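Local coordinates for protein Non-structural maintenance of chromosomes element 1 homolog (Xenopus laevis, PDB 7DG2) that probably acts as a RING-type E3 ubiquitin ligase that pairs with a MAGE protein within the SMC5-SMC6 complex of DNA repair, at residues S92-N97 against V147-L152; R103-L108 against G115-I120; E107-S112 against V190-Q195; H171-R174 against V180-I183. One frame throughout, in Å; residues are numbered along the deposited sequence.

Contact 1: residues S92-N97 against V147-L152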
# COMPACT_ATOMS: atom_id res chain seq x y z
N SER A 92 2.93 4.23 9.81
CA SER A 92 2.55 5.62 9.63
C SER A 92 1.19 5.79 8.96
O SER A 92 0.87 6.87 8.46
CB SER A 92 3.63 6.37 8.83
OG SER A 92 3.90 5.70 7.61
N ASP A 93 0.36 4.74 8.94
CA ASP A 93 -0.92 4.82 8.24
C ASP A 93 -1.91 5.73 8.97
O ASP A 93 -2.61 6.53 8.34
CB ASP A 93 -1.52 3.43 8.09
CG ASP A 93 -0.78 2.58 7.08
OD1 ASP A 93 0.04 3.13 6.30
OD2 ASP A 93 -1.03 1.35 7.06
N TYR A 94 -2.02 5.57 10.28
CA TYR A 94 -3.10 6.19 11.04
C TYR A 94 -2.55 6.80 12.33
O TYR A 94 -1.62 6.28 12.94
CB TYR A 94 -4.20 5.16 11.37
CG TYR A 94 -4.90 4.66 10.12
CD1 TYR A 94 -5.72 5.51 9.38
CD2 TYR A 94 -4.71 3.36 9.67
CE1 TYR A 94 -6.35 5.06 8.22
CE2 TYR A 94 -5.33 2.90 8.50
CZ TYR A 94 -6.15 3.76 7.79
OH TYR A 94 -6.76 3.30 6.66
N ALA A 95 -3.15 7.92 12.72
CA ALA A 95 -2.78 8.60 13.95
C ALA A 95 -3.34 7.86 15.16
O ALA A 95 -4.19 6.97 15.05
CB ALA A 95 -3.28 10.05 13.93
N GLU A 96 -2.85 8.24 16.35
CA GLU A 96 -3.23 7.54 17.56
C GLU A 96 -4.73 7.63 17.80
O GLU A 96 -5.37 6.63 18.14
CB GLU A 96 -2.47 8.10 18.76
CG GLU A 96 -1.02 7.64 18.82
CD GLU A 96 -0.34 8.01 20.12
OE1 GLU A 96 -1.01 7.95 21.18
OE2 GLU A 96 0.85 8.36 20.08
N ASN A 97 -5.33 8.82 17.63
CA ASN A 97 -6.76 8.91 17.89
C ASN A 97 -7.56 8.16 16.84
O ASN A 97 -8.62 7.60 17.15
CB ASN A 97 -7.23 10.38 18.00
CG ASN A 97 -7.01 11.19 16.74
OD1 ASN A 97 -6.28 10.78 15.83
ND2 ASN A 97 -7.62 12.37 16.70
N VAL A 147 -12.22 1.61 4.73
CA VAL A 147 -12.83 0.78 3.69
C VAL A 147 -11.90 0.64 2.50
O VAL A 147 -11.69 -0.47 1.98
CB VAL A 147 -14.19 1.37 3.27
CG1 VAL A 147 -14.68 0.75 1.98
CG2 VAL A 147 -15.20 1.14 4.41
N GLN A 148 -11.30 1.74 2.06
CA GLN A 148 -10.38 1.70 0.93
C GLN A 148 -9.21 0.77 1.20
O GLN A 148 -8.77 0.04 0.30
CB GLN A 148 -9.90 3.12 0.61
CG GLN A 148 -8.68 3.18 -0.30
CD GLN A 148 -9.00 2.82 -1.73
OE1 GLN A 148 -10.16 2.88 -2.15
NE2 GLN A 148 -7.98 2.44 -2.50
N GLU A 149 -8.68 0.79 2.43
CA GLU A 149 -7.54 -0.06 2.77
C GLU A 149 -7.94 -1.48 3.17
O GLU A 149 -7.07 -2.26 3.58
CB GLU A 149 -6.73 0.57 3.91
CG GLU A 149 -6.25 1.97 3.59
CD GLU A 149 -5.30 2.01 2.41
OE1 GLU A 149 -4.30 1.26 2.44
OE2 GLU A 149 -5.56 2.79 1.47
N LYS A 150 -9.22 -1.82 3.09
CA LYS A 150 -9.72 -3.17 3.38
C LYS A 150 -9.47 -3.58 4.83
O LYS A 150 -9.15 -4.72 5.13
CB LYS A 150 -9.13 -4.19 2.40
CG LYS A 150 -9.61 -3.97 0.99
CD LYS A 150 -8.88 -4.87 0.02
CE LYS A 150 -9.67 -5.06 -1.26
NZ LYS A 150 -10.45 -3.85 -1.62
N TRP A 151 -9.65 -2.63 5.77
CA TRP A 151 -9.77 -2.99 7.18
C TRP A 151 -11.22 -3.13 7.59
O TRP A 151 -11.55 -4.00 8.40
CB TRP A 151 -9.08 -1.95 8.08
CG TRP A 151 -7.61 -1.87 7.77
CD1 TRP A 151 -6.93 -0.78 7.29
CD2 TRP A 151 -6.67 -2.94 7.86
NE1 TRP A 151 -5.60 -1.12 7.09
CE2 TRP A 151 -5.42 -2.44 7.42
CE3 TRP A 151 -6.76 -4.28 8.25
CZ2 TRP A 151 -4.26 -3.23 7.38
CZ3 TRP A 151 -5.60 -5.08 8.20
CH2 TRP A 151 -4.37 -4.54 7.78
N LEU A 152 -12.09 -2.33 7.01
CA LEU A 152 -13.52 -2.44 7.23
C LEU A 152 -14.21 -2.71 5.90
O LEU A 152 -13.68 -2.40 4.83
CB LEU A 152 -14.10 -1.15 7.85
CG LEU A 152 -13.60 -0.75 9.24
CD1 LEU A 152 -14.27 0.54 9.69
CD2 LEU A 152 -13.84 -1.87 10.24
O HOH W 1 -3.52 0.46 5.80
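Tyr-94 sits in an extended backbone just ahead of Ala-95, the N-cap of helix 96-111, and points its side chain at Glu-149 and Trp-151 in the turn that closes helix 136-148. That turn is a Schellman motif: Lys-150 takes positive phi (62°) and its N bonds back to Val-147 O at 3.0 Å. No direct hydrogen bond joins the two segments. With CG anti to the carbonyl carbon (chi1 -65°), the Tyr-94 ring reaches across so that its OH lies 3.4 Å from Glu-149 CG, touching the bent aliphatic part of the chain rather than the carboxylate. The ring and carboxylate planes are 67° apart. The phenol also approaches the rim of the Trp-151 indole obliquely, Tyr-94 CE2 standing 4.2 Å from Trp-151 CD1, and Tyr-94 OH hydrogen-bonds to Ser-145 OG. Beside it a water in the indole plane accepts from Trp-151 NE1 at 2.9 Å and donates to Asp-93 OD2 at 2.9 Å, a bridge that links the two side chains. Asp-93 OD1 bonds to His-69 of the neighbouring Nse4 chain, whose Phe-70 packs on Trp-151. Around this, Tyr-94 rests on Leu-99 of helix 96-111 and on Leu-142 and Phe-146 of helix 136-148, while Trp-151 covers Phe-102 and makes a cation-pi contact with Arg-164 of helix 163-176.

Contact 2: residues R103-L108 against G115-I120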
# COMPACT_ATOMS: atom_id res chain seq x y z
N ARG A 103 -10.13 0.76 17.19
CA ARG A 103 -10.24 -0.28 18.20
C ARG A 103 -11.62 -0.29 18.85
O ARG A 103 -12.19 -1.37 19.08
CB ARG A 103 -9.16 -0.12 19.27
CG ARG A 103 -7.74 -0.40 18.75
CD ARG A 103 -6.73 -0.56 19.89
NE ARG A 103 -6.70 0.60 20.78
CZ ARG A 103 -5.92 1.67 20.61
NH1 ARG A 103 -5.96 2.67 21.48
NH2 ARG A 103 -5.10 1.74 19.56
N LYS A 104 -12.17 0.89 19.15
CA LYS A 104 -13.51 0.92 19.76
C LYS A 104 -14.57 0.45 18.78
O LYS A 104 -15.54 -0.21 19.17
CB LYS A 104 -13.85 2.33 20.27
CG LYS A 104 -12.92 2.85 21.37
CD LYS A 104 -12.85 1.91 22.57
CE LYS A 104 -14.17 1.83 23.32
NZ LYS A 104 -14.07 0.95 24.53
N THR A 105 -14.41 0.78 17.49
CA THR A 105 -15.35 0.29 16.47
C THR A 105 -15.26 -1.23 16.33
O THR A 105 -16.28 -1.92 16.27
CB THR A 105 -15.06 0.99 15.14
OG1 THR A 105 -15.23 2.41 15.29
CG2 THR A 105 -15.98 0.48 14.03
N MET A 106 -14.04 -1.75 16.27
CA MET A 106 -13.84 -3.20 16.26
C MET A 106 -14.48 -3.86 17.48
O MET A 106 -15.14 -4.89 17.36
CB MET A 106 -12.34 -3.51 16.20
CG MET A 106 -12.01 -4.96 16.50
SD MET A 106 -10.28 -5.37 16.08
CE MET A 106 -9.39 -4.15 17.00
N GLU A 107 -14.31 -3.26 18.66
CA GLU A 107 -14.91 -3.82 19.86
C GLU A 107 -16.43 -3.87 19.75
O GLU A 107 -17.05 -4.88 20.09
CB GLU A 107 -14.48 -3.02 21.09
CG GLU A 107 -15.20 -3.41 22.37
CD GLU A 107 -14.83 -2.54 23.56
OE1 GLU A 107 -15.18 -2.92 24.70
OE2 GLU A 107 -14.19 -1.48 23.36
N LEU A 108 -17.04 -2.79 19.27
CA LEU A 108 -18.50 -2.80 19.10
C LEU A 108 -18.93 -3.84 18.07
O LEU A 108 -19.95 -4.52 18.25
CB LEU A 108 -18.98 -1.39 18.71
CG LEU A 108 -20.48 -1.17 18.60
CD1 LEU A 108 -21.14 -1.75 19.82
CD2 LEU A 108 -20.74 0.33 18.51
N GLY A 115 -22.77 -8.22 14.02
CA GLY A 115 -21.44 -8.06 13.45
C GLY A 115 -21.23 -6.78 12.68
O GLY A 115 -20.19 -6.64 12.02
N PHE A 116 -22.16 -5.82 12.75
CA PHE A 116 -21.99 -4.52 12.11
C PHE A 116 -22.14 -3.40 13.14
O PHE A 116 -22.89 -3.52 14.11
CB PHE A 116 -23.01 -4.33 10.99
CG PHE A 116 -22.70 -5.13 9.75
CD1 PHE A 116 -23.01 -6.48 9.69
CD2 PHE A 116 -22.11 -4.53 8.64
CE1 PHE A 116 -22.73 -7.23 8.55
CE2 PHE A 116 -21.83 -5.28 7.49
CZ PHE A 116 -22.14 -6.62 7.45
N ALA A 117 -21.42 -2.30 12.90
CA ALA A 117 -21.62 -1.05 13.64
C ALA A 117 -22.24 -0.01 12.70
O ALA A 117 -21.93 0.01 11.51
CB ALA A 117 -20.29 -0.52 14.20
N THR A 118 -23.15 0.81 13.22
CA THR A 118 -23.78 1.82 12.39
C THR A 118 -22.97 3.11 12.41
O THR A 118 -22.15 3.33 13.29
CB THR A 118 -25.18 2.14 12.89
OG1 THR A 118 -25.06 2.64 14.23
CG2 THR A 118 -26.04 0.89 12.91
N SER A 119 -23.23 3.99 11.44
CA SER A 119 -22.56 5.29 11.43
C SER A 119 -22.78 6.06 12.73
O SER A 119 -21.84 6.64 13.28
CB SER A 119 -23.05 6.13 10.24
OG SER A 119 -22.58 5.58 9.02
N ILE A 120 -24.01 6.09 13.23
CA ILE A 120 -24.26 6.83 14.47
C ILE A 120 -23.47 6.23 15.62
O ILE A 120 -22.93 6.96 16.47
CB ILE A 120 -25.77 6.89 14.77
CG1 ILE A 120 -26.44 7.91 13.84
CG2 ILE A 120 -26.01 7.25 16.24
CD1 ILE A 120 -27.97 7.97 13.96
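Ala-117 CB meets two side chains one turn apart on helix 96-111: Thr-105 CG2 at 4.4 Å and Leu-108 CD2 at 4.4 Å. All three contacting groups are methyls, and no hydrogen bond crosses between the segments. The backbones come nearest at Leu-108 and Ala-117, whose CA atoms are 6.5 Å apart, a spacing compatible with the small alanine side chain. Thr-105 turns its hydroxyl back along its own helix (OG1 at chi1 -61°) to bond Leu-101 O, which puts CG2 on the side of Ala-117. Leu-108 has CG opposite its N, chi1 -175°, and presents CD2 to the same methyl. Further out, Ile-122 and Leu-125 of helix 119-128 pack on Thr-105, and Ser-121 and Leu-125 on Leu-108. Ala-117 is held in place by backbone hydrogen bonding to Tyr-159 of the adjoining strand. Gly-115, at positive phi just ahead of the strand, bonds through its O to Thr-160 OG1. Thr-118 then serves as N-cap of helix 119-128. A helix, a very short strand, two more helices and a hairpin, with strand 117-118 pairing with 158-161 and that in turn with 152-155, matches the topology of a winged-helix domain, consistent with the helix-turn-helix clan of this family; the contact seats its first helix against its first strand.

Contact 3: residues E107-S112 against V190-Q195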
# COMPACT_ATOMS: atom_id res chain seq x y z
N GLU A 107 -14.31 -3.26 18.66
CA GLU A 107 -14.91 -3.82 19.86
C GLU A 107 -16.43 -3.87 19.75
O GLU A 107 -17.05 -4.88 20.09
CB GLU A 107 -14.48 -3.02 21.09
CG GLU A 107 -15.20 -3.41 22.37
CD GLU A 107 -14.83 -2.54 23.56
OE1 GLU A 107 -15.18 -2.92 24.70
OE2 GLU A 107 -14.19 -1.48 23.36
N LEU A 108 -17.04 -2.79 19.27
CA LEU A 108 -18.50 -2.80 19.10
C LEU A 108 -18.93 -3.84 18.07
O LEU A 108 -19.95 -4.52 18.25
CB LEU A 108 -18.98 -1.39 18.71
CG LEU A 108 -20.48 -1.17 18.60
CD1 LEU A 108 -21.14 -1.75 19.82
CD2 LEU A 108 -20.74 0.33 18.51
N ILE A 109 -18.17 -3.98 16.98
CA ILE A 109 -18.47 -5.00 15.98
C ILE A 109 -18.40 -6.39 16.60
O ILE A 109 -19.27 -7.24 16.36
CB ILE A 109 -17.51 -4.85 14.78
CG1 ILE A 109 -17.96 -3.68 13.91
CG2 ILE A 109 -17.39 -6.16 14.02
CD1 ILE A 109 -16.84 -3.10 13.01
N ILE A 110 -17.40 -6.63 17.44
CA ILE A 110 -17.23 -7.93 18.08
C ILE A 110 -18.38 -8.21 19.05
O ILE A 110 -18.89 -9.33 19.13
CB ILE A 110 -15.87 -7.99 18.79
CG1 ILE A 110 -14.74 -8.01 17.76
CG2 ILE A 110 -15.78 -9.19 19.72
CD1 ILE A 110 -13.37 -7.76 18.37
N LEU A 111 -18.81 -7.18 19.77
CA LEU A 111 -19.87 -7.32 20.77
C LEU A 111 -21.24 -7.45 20.13
O LEU A 111 -22.15 -8.04 20.74
CB LEU A 111 -19.89 -6.11 21.70
CG LEU A 111 -18.83 -5.98 22.77
CD1 LEU A 111 -18.92 -4.60 23.40
CD2 LEU A 111 -19.03 -7.06 23.81
N SER A 112 -21.44 -6.89 18.95
CA SER A 112 -22.79 -6.79 18.40
C SER A 112 -23.30 -8.16 17.96
O SER A 112 -22.54 -9.03 17.54
CB SER A 112 -22.82 -5.83 17.22
OG SER A 112 -22.12 -6.40 16.14
N VAL A 190 -12.73 -17.39 15.33
CA VAL A 190 -13.49 -16.17 15.57
C VAL A 190 -14.60 -16.03 14.55
O VAL A 190 -14.41 -16.29 13.35
CB VAL A 190 -12.56 -14.94 15.54
CG1 VAL A 190 -13.36 -13.65 15.47
CG2 VAL A 190 -11.64 -14.94 16.75
N ALA A 191 -15.78 -15.65 15.02
CA ALA A 191 -16.90 -15.32 14.15
C ALA A 191 -17.30 -13.88 14.42
O ALA A 191 -17.50 -13.50 15.58
CB ALA A 191 -18.10 -16.25 14.37
N ILE A 192 -17.41 -13.09 13.36
CA ILE A 192 -17.90 -11.72 13.48
C ILE A 192 -19.39 -11.71 13.14
O ILE A 192 -20.22 -11.31 13.96
CB ILE A 192 -17.10 -10.75 12.59
CG1 ILE A 192 -15.62 -10.76 13.00
CG2 ILE A 192 -17.65 -9.36 12.70
CD1 ILE A 192 -15.37 -10.34 14.44
N GLN A 193 -19.73 -12.18 11.94
CA GLN A 193 -21.12 -12.48 11.60
C GLN A 193 -21.39 -13.94 11.94
O GLN A 193 -20.55 -14.81 11.72
CB GLN A 193 -21.40 -12.22 10.13
CG GLN A 193 -21.18 -10.76 9.73
CD GLN A 193 -21.54 -10.50 8.29
OE1 GLN A 193 -20.66 -10.18 7.47
NE2 GLN A 193 -22.82 -10.61 7.97
N SER A 194 -22.57 -14.21 12.50
CA SER A 194 -22.84 -15.54 13.02
C SER A 194 -24.34 -15.72 13.17
O SER A 194 -25.12 -14.76 13.08
CB SER A 194 -22.17 -15.76 14.38
OG SER A 194 -22.80 -14.96 15.36
N GLN A 195 -24.74 -16.96 13.39
CA GLN A 195 -26.05 -17.28 13.95
C GLN A 195 -25.86 -17.65 15.41
O GLN A 195 -25.01 -18.48 15.74
CB GLN A 195 -26.71 -18.43 13.19
CG GLN A 195 -27.10 -18.10 11.78
CD GLN A 195 -27.97 -19.17 11.17
OE1 GLN A 195 -28.02 -20.30 11.66
NE2 GLN A 195 -28.69 -18.82 10.10
O HOH W 2 -19.42 -10.18 16.35
O HOH W 3 -17.19 -11.79 17.93
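Ile-110 and Ile-192 mark the closest backbone approach, CA to CA 6.0 Å, where the last turn of helix 96-111 runs up to the irregular chain that follows strand 190-191. Ile-192 reaches both isoleucines of that turn with separate branches. Its CG2 presses on Ile-109 CG2 at 3.5 Å, tighter than ordinary van der Waals contact, while its CD1 lies 4.1 Å from Ile-110 CG1. With CG1 anti to the carbonyl carbon, chi1 (-60°) and the bend at chi2 bring CD1 alongside Ile-110. Here the first helix of the probable winged-helix domain abuts the RING-like domain: strand 190-191 pairs with 182-183 in a hairpin whose connecting loop carries the zinc ligands Cys-184 and Cys-187, and Val-190 O takes a hydrogen bond from NE2 of a third ligand, His-205. Ile-192 itself is about 11 Å from a zinc ion. Polar links between the segments run through water. One water lies 2.9 Å from Ile-109 O and 2.8 Å from Ile-192 O. Another stands 2.9 Å from Ala-191 O and also reaches Ile-110 O. Each has more acceptors within reach than it has protons, so these bonds cannot all form at once. The helix end is further closed by Ser-112, whose OG donates to Ile-109 O at 3.0 Å, tilted 33° from the carbonyl plane. Glu-70 grips the other segment, its carboxylate oxygens accepting from the backbone N atoms of Ile-192 and Gln-193.

Contact 4: residues H171-R174 against V180-I183; sequences HYIR and VAKI
The guanidinium of Arg-174 is the flat group of this contact, and Ile-183 CD1 approaches it obliquely while touching the stem below: CD1 lies 3.7 Å from Arg-174 CG. The two side chains cross at about a right angle. The planar group has its polar partners outside the two segments, NH2 in a salt bridge to Glu-170 OE1 and NH1 bonded to Arg-188 O, and the chain that carries it to them has chi1 (-99°) and chi3 (-103°) off the staggered positions. One residue earlier in the helix, Ile-173 CG2 meets Ala-181 CB at 3.8 Å; the same CG2 also packs on Ile-110 of helix 96-111. Ala-181 CB also lies 4.2 Å from Ile-173 O and touches Ile-110. Nearest in backbone terms are Arg-174 and Ala-181, with CA atoms 6.5 Å apart. Val-190, on the strand paired with 182-183, covers Ile-173, Arg-174 and Ile-183 alike. Lys-182 directs its CB away from the helix, and its NZ bonds Ser-112 O at the close of helix 96-111. Helix 163-176 thus meets the strand leading to the zinc ligand Cys-184 chiefly through carbon, with no hydrogen bond between the segments: methyls and an aliphatic stem make the join, while the arginine charge is probably balanced mainly by Glu-170, with Arg-188 O taking a further bond.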
# COMPACT_ATOMS: atom_id res chain seq x y z
N HIS A 171 -5.92 -13.95 16.12
CA HIS A 171 -5.45 -14.33 17.44
C HIS A 171 -5.41 -13.16 18.39
O HIS A 171 -5.65 -13.33 19.59
CB HIS A 171 -4.08 -15.01 17.30
CG HIS A 171 -4.12 -16.18 16.38
ND1 HIS A 171 -3.91 -16.06 15.02
CD2 HIS A 171 -4.42 -17.48 16.60
CE1 HIS A 171 -4.05 -17.24 14.45
NE2 HIS A 171 -4.36 -18.12 15.39
N TYR A 172 -5.14 -11.96 17.88
CA TYR A 172 -5.25 -10.76 18.70
C TYR A 172 -6.65 -10.64 19.30
O TYR A 172 -6.81 -10.38 20.50
CB TYR A 172 -4.91 -9.54 17.85
CG TYR A 172 -5.10 -8.24 18.55
CD1 TYR A 172 -4.09 -7.68 19.32
CD2 TYR A 172 -6.30 -7.55 18.46
CE1 TYR A 172 -4.27 -6.48 19.97
CE2 TYR A 172 -6.50 -6.36 19.10
CZ TYR A 172 -5.48 -5.82 19.85
OH TYR A 172 -5.68 -4.63 20.48
N ILE A 173 -7.68 -10.83 18.48
CA ILE A 173 -9.06 -10.75 18.96
C ILE A 173 -9.34 -11.84 20.00
O ILE A 173 -9.96 -11.58 21.04
CB ILE A 173 -10.04 -10.84 17.77
CG1 ILE A 173 -9.97 -9.57 16.92
CG2 ILE A 173 -11.48 -11.12 18.26
CD1 ILE A 173 -10.64 -9.71 15.55
N ARG A 174 -8.90 -13.07 19.72
CA ARG A 174 -9.15 -14.18 20.64
C ARG A 174 -8.61 -13.89 22.03
O ARG A 174 -9.22 -14.27 23.03
CB ARG A 174 -8.52 -15.47 20.09
CG ARG A 174 -9.46 -16.40 19.38
CD ARG A 174 -8.86 -17.81 19.34
NE ARG A 174 -8.31 -18.14 18.03
CZ ARG A 174 -8.82 -19.08 17.23
NH1 ARG A 174 -9.88 -19.78 17.63
NH2 ARG A 174 -8.27 -19.33 16.05
N VAL A 180 -15.55 -11.78 25.31
CA VAL A 180 -16.69 -11.37 24.51
C VAL A 180 -16.63 -11.85 23.07
O VAL A 180 -17.68 -11.87 22.39
CB VAL A 180 -16.85 -9.84 24.55
CG1 VAL A 180 -17.22 -9.36 25.97
CG2 VAL A 180 -15.58 -9.16 24.06
N ALA A 181 -15.48 -12.22 22.53
CA ALA A 181 -15.42 -12.60 21.12
C ALA A 181 -16.18 -13.90 20.89
O ALA A 181 -16.10 -14.83 21.69
CB ALA A 181 -13.97 -12.75 20.66
N LYS A 182 -16.91 -13.95 19.78
CA LYS A 182 -17.64 -15.16 19.41
C LYS A 182 -16.66 -16.18 18.85
O LYS A 182 -15.94 -15.88 17.88
CB LYS A 182 -18.72 -14.83 18.38
CG LYS A 182 -19.82 -13.89 18.87
CD LYS A 182 -20.72 -13.45 17.73
CE LYS A 182 -21.69 -12.36 18.16
NZ LYS A 182 -21.02 -11.13 18.70
N ILE A 183 -16.63 -17.37 19.43
CA ILE A 183 -15.83 -18.49 18.94
C ILE A 183 -16.80 -19.54 18.40
O ILE A 183 -17.58 -20.12 19.16
CB ILE A 183 -14.94 -19.08 20.04
CG1 ILE A 183 -14.04 -18.01 20.64
CG2 ILE A 183 -14.11 -20.24 19.50
CD1 ILE A 183 -13.05 -17.43 19.65

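How the contacts relate
Helix 96-111 threads three of the contacts: contact 1 is made by the residues just ahead of its start, contact 2 by its middle and contact 3 by its end, while its residue Ile-110 also packs on contact 4. Contacts 3 and 4 have centres 9 Å apart and share the hairpin of strands 182-183 and 190-191, joined by Ala-191 N to Lys-182 O at 2.9 Å. Contacts 2 and 3, 10 Å between centres, meet where Gly-115 O lies 3.5 Å from Ile-109 CG2. Contact 1 stands about 20 Å from contact 3 between centres and meets both the Nse4 and MAGE chains. In contact 4 the Ile-183 side chain is about 8 Å from a zinc ion.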